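Local coordinates for putative adhesin (Bacteroides thetaiotaomicron, PDB 4QDG), which probably serves as an outer-membrane lipoprotein of the FimB/Mfa2 family, a fimbrial anchor or adhesin component of a Bacteroides pilus, at residues 107-112 / 178-183; 184-189 / 225-230. All coordinates share one frame; numbering follows the deposited sequence.

Contact 1 of 2, residues 107-112 / 178-183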
# COMPACT_ATOMS: atom_id res chain seq x y z
N GLN A 107 -16.93 3.85 -0.51
CA GLN A 107 -15.69 4.57 -0.53
C GLN A 107 -14.93 4.27 0.75
O GLN A 107 -15.57 4.04 1.78
CB GLN A 107 -15.93 6.08 -0.66
CG GLN A 107 -16.46 6.49 -2.01
CD GLN A 107 -16.57 7.98 -2.17
OE1 GLN A 107 -16.26 8.78 -1.28
NE2 GLN A 107 -17.04 8.39 -3.32
N VAL A 108 -13.58 4.26 0.67
CA VAL A 108 -12.64 4.10 1.78
C VAL A 108 -11.68 5.30 1.71
O VAL A 108 -11.10 5.59 0.65
CB VAL A 108 -11.90 2.73 1.78
CG1 VAL A 108 -10.74 2.68 2.77
CG2 VAL A 108 -12.88 1.61 2.09
N GLU A 109 -11.53 6.00 2.82
CA GLU A 109 -10.65 7.16 2.90
C GLU A 109 -9.67 7.01 4.04
O GLU A 109 -10.00 6.42 5.06
CB GLU A 109 -11.48 8.44 3.11
CG GLU A 109 -10.74 9.70 2.68
CD GLU A 109 -11.34 11.03 3.09
OE1 GLU A 109 -12.58 11.19 2.98
OE2 GLU A 109 -10.56 11.92 3.49
N LEU A 110 -8.45 7.57 3.87
CA LEU A 110 -7.48 7.60 4.97
C LEU A 110 -7.97 8.56 6.05
O LEU A 110 -8.48 9.64 5.73
CB LEU A 110 -6.09 8.04 4.47
CG LEU A 110 -4.95 8.08 5.51
CD1 LEU A 110 -4.35 6.70 5.74
CD2 LEU A 110 -3.86 9.04 5.11
N ASP A 111 -7.81 8.17 7.31
CA ASP A 111 -8.06 9.04 8.46
C ASP A 111 -6.96 10.11 8.41
O ASP A 111 -5.78 9.76 8.51
CB ASP A 111 -8.02 8.19 9.75
CG ASP A 111 -8.31 8.91 11.07
OD1 ASP A 111 -8.26 10.18 11.09
OD2 ASP A 111 -8.57 8.22 12.07
N SER A 112 -7.33 11.38 8.18
CA SER A 112 -6.42 12.52 8.05
C SER A 112 -5.44 12.70 9.24
O SER A 112 -4.36 13.28 9.06
CB SER A 112 -7.21 13.81 7.84
OG SER A 112 -8.00 14.12 8.99
N ASN A 178 -4.01 10.44 -3.26
CA ASN A 178 -4.33 9.01 -3.27
C ASN A 178 -4.96 8.48 -1.97
O ASN A 178 -4.79 7.31 -1.68
CB ASN A 178 -3.01 8.22 -3.55
CG ASN A 178 -1.94 8.37 -2.50
OD1 ASN A 178 -1.95 9.32 -1.72
ND2 ASN A 178 -0.97 7.43 -2.45
N ILE A 179 -5.67 9.31 -1.19
CA ILE A 179 -6.20 8.86 0.10
C ILE A 179 -7.71 8.50 0.04
O ILE A 179 -8.25 8.08 1.07
CB ILE A 179 -5.90 9.84 1.25
CG1 ILE A 179 -6.70 11.16 1.14
CG2 ILE A 179 -4.40 10.05 1.43
CD1 ILE A 179 -7.04 11.76 2.48
N LEU A 180 -8.35 8.63 -1.14
CA LEU A 180 -9.76 8.28 -1.32
C LEU A 180 -9.91 7.20 -2.39
O LEU A 180 -9.47 7.39 -3.52
CB LEU A 180 -10.61 9.52 -1.70
CG LEU A 180 -12.13 9.32 -1.81
CD1 LEU A 180 -12.76 8.91 -0.47
CD2 LEU A 180 -12.83 10.60 -2.35
N PHE A 181 -10.51 6.07 -2.01
CA PHE A 181 -10.75 4.95 -2.91
C PHE A 181 -12.23 4.83 -3.27
O PHE A 181 -13.08 4.93 -2.38
CB PHE A 181 -10.31 3.61 -2.27
CG PHE A 181 -8.84 3.47 -1.99
CD1 PHE A 181 -8.29 3.90 -0.79
CD2 PHE A 181 -8.00 2.83 -2.91
CE1 PHE A 181 -6.92 3.74 -0.53
CE2 PHE A 181 -6.64 2.66 -2.64
CZ PHE A 181 -6.11 3.10 -1.45
N SER A 182 -12.54 4.55 -4.55
CA SER A 182 -13.91 4.23 -4.95
C SER A 182 -14.15 2.74 -4.67
O SER A 182 -13.21 2.04 -4.26
CB SER A 182 -14.20 4.57 -6.41
OG SER A 182 -13.23 4.06 -7.30
N TYR A 183 -15.37 2.24 -4.96
CA TYR A 183 -15.82 0.87 -4.71
C TYR A 183 -14.94 -0.19 -5.38
O TYR A 183 -14.84 -1.29 -4.85
CB TYR A 183 -17.29 0.70 -5.15
CG TYR A 183 -17.52 0.78 -6.65
CD1 TYR A 183 -17.75 2.01 -7.29
CD2 TYR A 183 -17.54 -0.37 -7.44
CE1 TYR A 183 -17.96 2.09 -8.67
CE2 TYR A 183 -17.73 -0.31 -8.82
CZ TYR A 183 -17.97 0.92 -9.43
OH TYR A 183 -18.18 0.92 -10.79

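Contact 2 of 2, residues 184-189 / 225-230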
# COMPACT_ATOMS: atom_id res chain seq x y z
N ASP A 184 -14.35 0.12 -6.54
CA ASP A 184 -13.53 -0.80 -7.33
C ASP A 184 -12.04 -0.69 -7.00
O ASP A 184 -11.21 -1.20 -7.77
CB ASP A 184 -13.77 -0.55 -8.84
CG ASP A 184 -13.51 0.88 -9.32
OD1 ASP A 184 -13.21 1.75 -8.48
OD2 ASP A 184 -13.53 1.11 -10.55
N ASN A 185 -11.70 -0.04 -5.87
CA ASN A 185 -10.37 0.17 -5.34
C ASN A 185 -9.55 1.20 -6.17
O ASN A 185 -8.37 1.45 -5.87
CB ASN A 185 -9.59 -1.16 -5.20
CG ASN A 185 -8.52 -1.09 -4.17
OD1 ASN A 185 -8.73 -0.59 -3.04
ND2 ASN A 185 -7.34 -1.53 -4.56
N ASN A 186 -10.18 1.84 -7.18
CA ASN A 186 -9.49 2.88 -7.93
C ASN A 186 -9.42 4.17 -7.06
O ASN A 186 -10.26 4.37 -6.17
CB ASN A 186 -10.22 3.15 -9.27
CG ASN A 186 -9.42 4.00 -10.27
OD1 ASN A 186 -8.22 4.27 -10.11
ND2 ASN A 186 -10.08 4.42 -11.36
N LEU A 187 -8.44 5.06 -7.34
CA LEU A 187 -8.34 6.31 -6.59
C LEU A 187 -9.30 7.34 -7.13
O LEU A 187 -9.53 7.40 -8.34
CB LEU A 187 -6.90 6.90 -6.61
CG LEU A 187 -5.81 6.04 -5.98
CD1 LEU A 187 -4.44 6.55 -6.37
CD2 LEU A 187 -6.01 5.90 -4.42
N LEU A 188 -9.85 8.15 -6.22
CA LEU A 188 -10.74 9.27 -6.53
C LEU A 188 -10.06 10.59 -6.20
O LEU A 188 -9.58 10.74 -5.09
CB LEU A 188 -12.05 9.15 -5.73
CG LEU A 188 -13.06 8.10 -6.17
CD1 LEU A 188 -14.21 8.07 -5.19
CD2 LEU A 188 -13.63 8.39 -7.57
N GLU A 189 -10.05 11.56 -7.13
CA GLU A 189 -9.43 12.87 -6.90
C GLU A 189 -10.07 13.58 -5.70
O GLU A 189 -11.29 13.78 -5.68
CB GLU A 189 -9.50 13.73 -8.17
CG GLU A 189 -8.52 14.89 -8.15
CD GLU A 189 -8.30 15.63 -9.45
OE1 GLU A 189 -8.80 15.17 -10.51
OE2 GLU A 189 -7.62 16.69 -9.42
N ARG A 225 -2.09 4.01 -2.01
CA ARG A 225 -1.83 3.36 -3.29
C ARG A 225 -1.06 4.23 -4.32
O ARG A 225 -1.39 5.40 -4.56
CB ARG A 225 -3.13 2.83 -3.91
CG ARG A 225 -2.92 1.78 -4.96
CD ARG A 225 -4.20 1.31 -5.58
NE ARG A 225 -3.96 0.32 -6.63
CZ ARG A 225 -4.91 -0.16 -7.43
NH1 ARG A 225 -6.16 0.28 -7.34
NH2 ARG A 225 -4.61 -1.07 -8.36
N LEU A 226 -0.05 3.61 -4.92
CA LEU A 226 0.76 4.18 -6.00
C LEU A 226 0.15 3.74 -7.33
O LEU A 226 0.06 2.54 -7.60
CB LEU A 226 2.21 3.72 -5.89
CG LEU A 226 2.98 4.20 -4.65
CD1 LEU A 226 4.38 3.50 -4.59
CD2 LEU A 226 3.07 5.75 -4.64
N MSE A 227 -0.38 4.70 -8.11
CA MSE A 227 -1.02 4.42 -9.39
C MSE A 227 -0.54 5.33 -10.50
O MSE A 227 -0.37 6.52 -10.30
CB MSE A 227 -2.56 4.60 -9.30
CG MSE A 227 -3.24 3.62 -8.38
SE MSE A 227 -5.15 3.49 -8.69
CE MSE A 227 -5.17 2.28 -10.34
N VAL A 228 -0.42 4.77 -11.71
CA VAL A 228 -0.20 5.57 -12.93
C VAL A 228 -1.59 6.09 -13.34
O VAL A 228 -2.49 5.29 -13.58
CB VAL A 228 0.46 4.74 -14.07
CG1 VAL A 228 0.50 5.56 -15.37
CG2 VAL A 228 1.86 4.27 -13.70
N ARG A 229 -1.77 7.39 -13.39
CA ARG A 229 -3.03 8.00 -13.86
C ARG A 229 -2.72 9.34 -14.48
O ARG A 229 -1.68 9.91 -14.18
CB ARG A 229 -4.10 8.11 -12.76
CG ARG A 229 -3.69 9.00 -11.60
CD ARG A 229 -4.13 8.36 -10.32
NE ARG A 229 -3.95 9.23 -9.16
CZ ARG A 229 -2.90 9.21 -8.35
NH1 ARG A 229 -1.87 8.42 -8.62
NH2 ARG A 229 -2.86 9.98 -7.28
N ASP A 230 -3.59 9.84 -15.36
CA ASP A 230 -3.28 11.09 -16.04
C ASP A 230 -3.65 12.34 -15.21
O ASP A 230 -3.22 13.42 -15.59
CB ASP A 230 -3.86 11.14 -17.49
CG ASP A 230 -5.34 10.89 -17.68
OD1 ASP A 230 -6.12 11.20 -16.74
OD2 ASP A 230 -5.74 10.45 -18.78
O HOH W 1 -8.47 -1.01 -9.04

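Contact 1 of 2, residues 107-112 / 178-183
Phe181 meets residues 107-112 with the edge of its ring: Val108 O lies in the ring plane, 3.6 Å from Phe181 CD1. CG is anti to the carbonyl carbon (chi1 -65°), on the side of the backbone N, and that same N donates to Val108 O at 2.8 Å. Backbone and ring edge thus meet one carbonyl oxygen.

The two strands form a short antiparallel pairing. Val108 and Phe181 are its hydrogen-bonded pair; the return bond, Val108 N to Phe181 O, is longer at 3.2 Å. Glu109 and Leu180 are the next, non-hydrogen-bonded pair, and beyond them Leu110 N donates to Ile179 O at 2.9 Å. The CA of Glu109 also reaches Ile179 O, in a CA-H...O contact of 3.2 Å.

Val108 and Phe181 project to one face of the sheet, Glu109 and Leu180 to the other. On the latter, Leu180 CD1 touches both Gln107 OE1, at 3.6 Å, and Glu109 CG, at 3.8 Å. The aliphatic part of Glu109 therefore packs on leucine, while its OE1 makes a salt bridge with Lys94. At the far end Leu110 and Ile179 cross at about a right angle, CB against CB at 3.7 Å.

In this Mfa2-family protein the pairing belongs to a small three-stranded antiparallel sheet, separate from the one holding strands 140-159 and 213-223. Strand 107-110 is its middle, with 180-181 and 91-94 outermost. Phe91 of the latter touches Val108, Leu110 and Phe181, while Ile179 packs on Val193 and Tyr195 of strand 193-195. Past the pairing, Asp111 OD1 caps Glu113 N at the turn into helix 113-116.

Contact 2 of 2, residues 184-189 / 225-230
Leu187 pushes its CD1 methyl over the centre of the Arg229 guanidinium, 3.7 Å above the plane, where two irregular loops of this Mfa2-family, transthyretin-clan protein pack together: loop 184-189 joins strand 180-181 to 193-195, and loop 225-230 joins strand 213-223 to 235-240. The same methyl touches Met227 CG at 3.8 Å, and the leucine and selenomethionine side chains slide past each other in opposite directions. Asn186 crosses Met227 at about a right angle, with OD1 3.5 Å from the selenium atom SE.

Arg225 makes the polar link. Extended from CG to NE, it brings NH1 to Asn185 O at 2.9 Å, a weak bond bent to 127° at the hydrogen, though the oxygen lies in the guanidinium plane. A water in that plane also accepts from NH1 and donates to Asp184 O, giving a second route to the loop. Met227 CE sits over one face, offset toward the rim, and Asn185 ND2 over the opposite face, its amide plane turned 21° from the guanidinium.

The second shell fixes these groups. Arg225 NE forms a salt bridge with Asp274 of helix 269-275, which also supplies Leu273 to a magnesium site; the Arg225 side chain is about 6 Å from a bound magnesium ion. Asn185 ND2 is held by Asn149 OD1 on strand 140-159. Arg229 is paired through NH2 with Asp176 and makes a cation-pi contact with Trp231. Its rotation is further set within its own loop: NH1 donates to Met227 O at 2.9 Å, with the oxygen only 3° out of the guanidinium plane.

Running from the N terminus, the chain lays down strand 107-110 and passes through helix 113-116 and strands 127-137, 140-159 and 170-176 before contact 1 closes that long excursion at 178-183. Residues 184-189 follow immediately, and contact 2 closes a shorter loop, through strands 193-195, 199-207 and 213-223, at 225-230. The contacts are thus in series, neither nested nor crossed, their centres about 10 Å apart. They also touch directly: Leu188 N lies 2.8 Å from Leu180 O and Asn178 ND2 3.0 Å from Arg225 O, both probable hydrogen bonds. Together they tie the three-stranded sheet, through loop 184-189, to loop 225-230, which packs against helix 269-275.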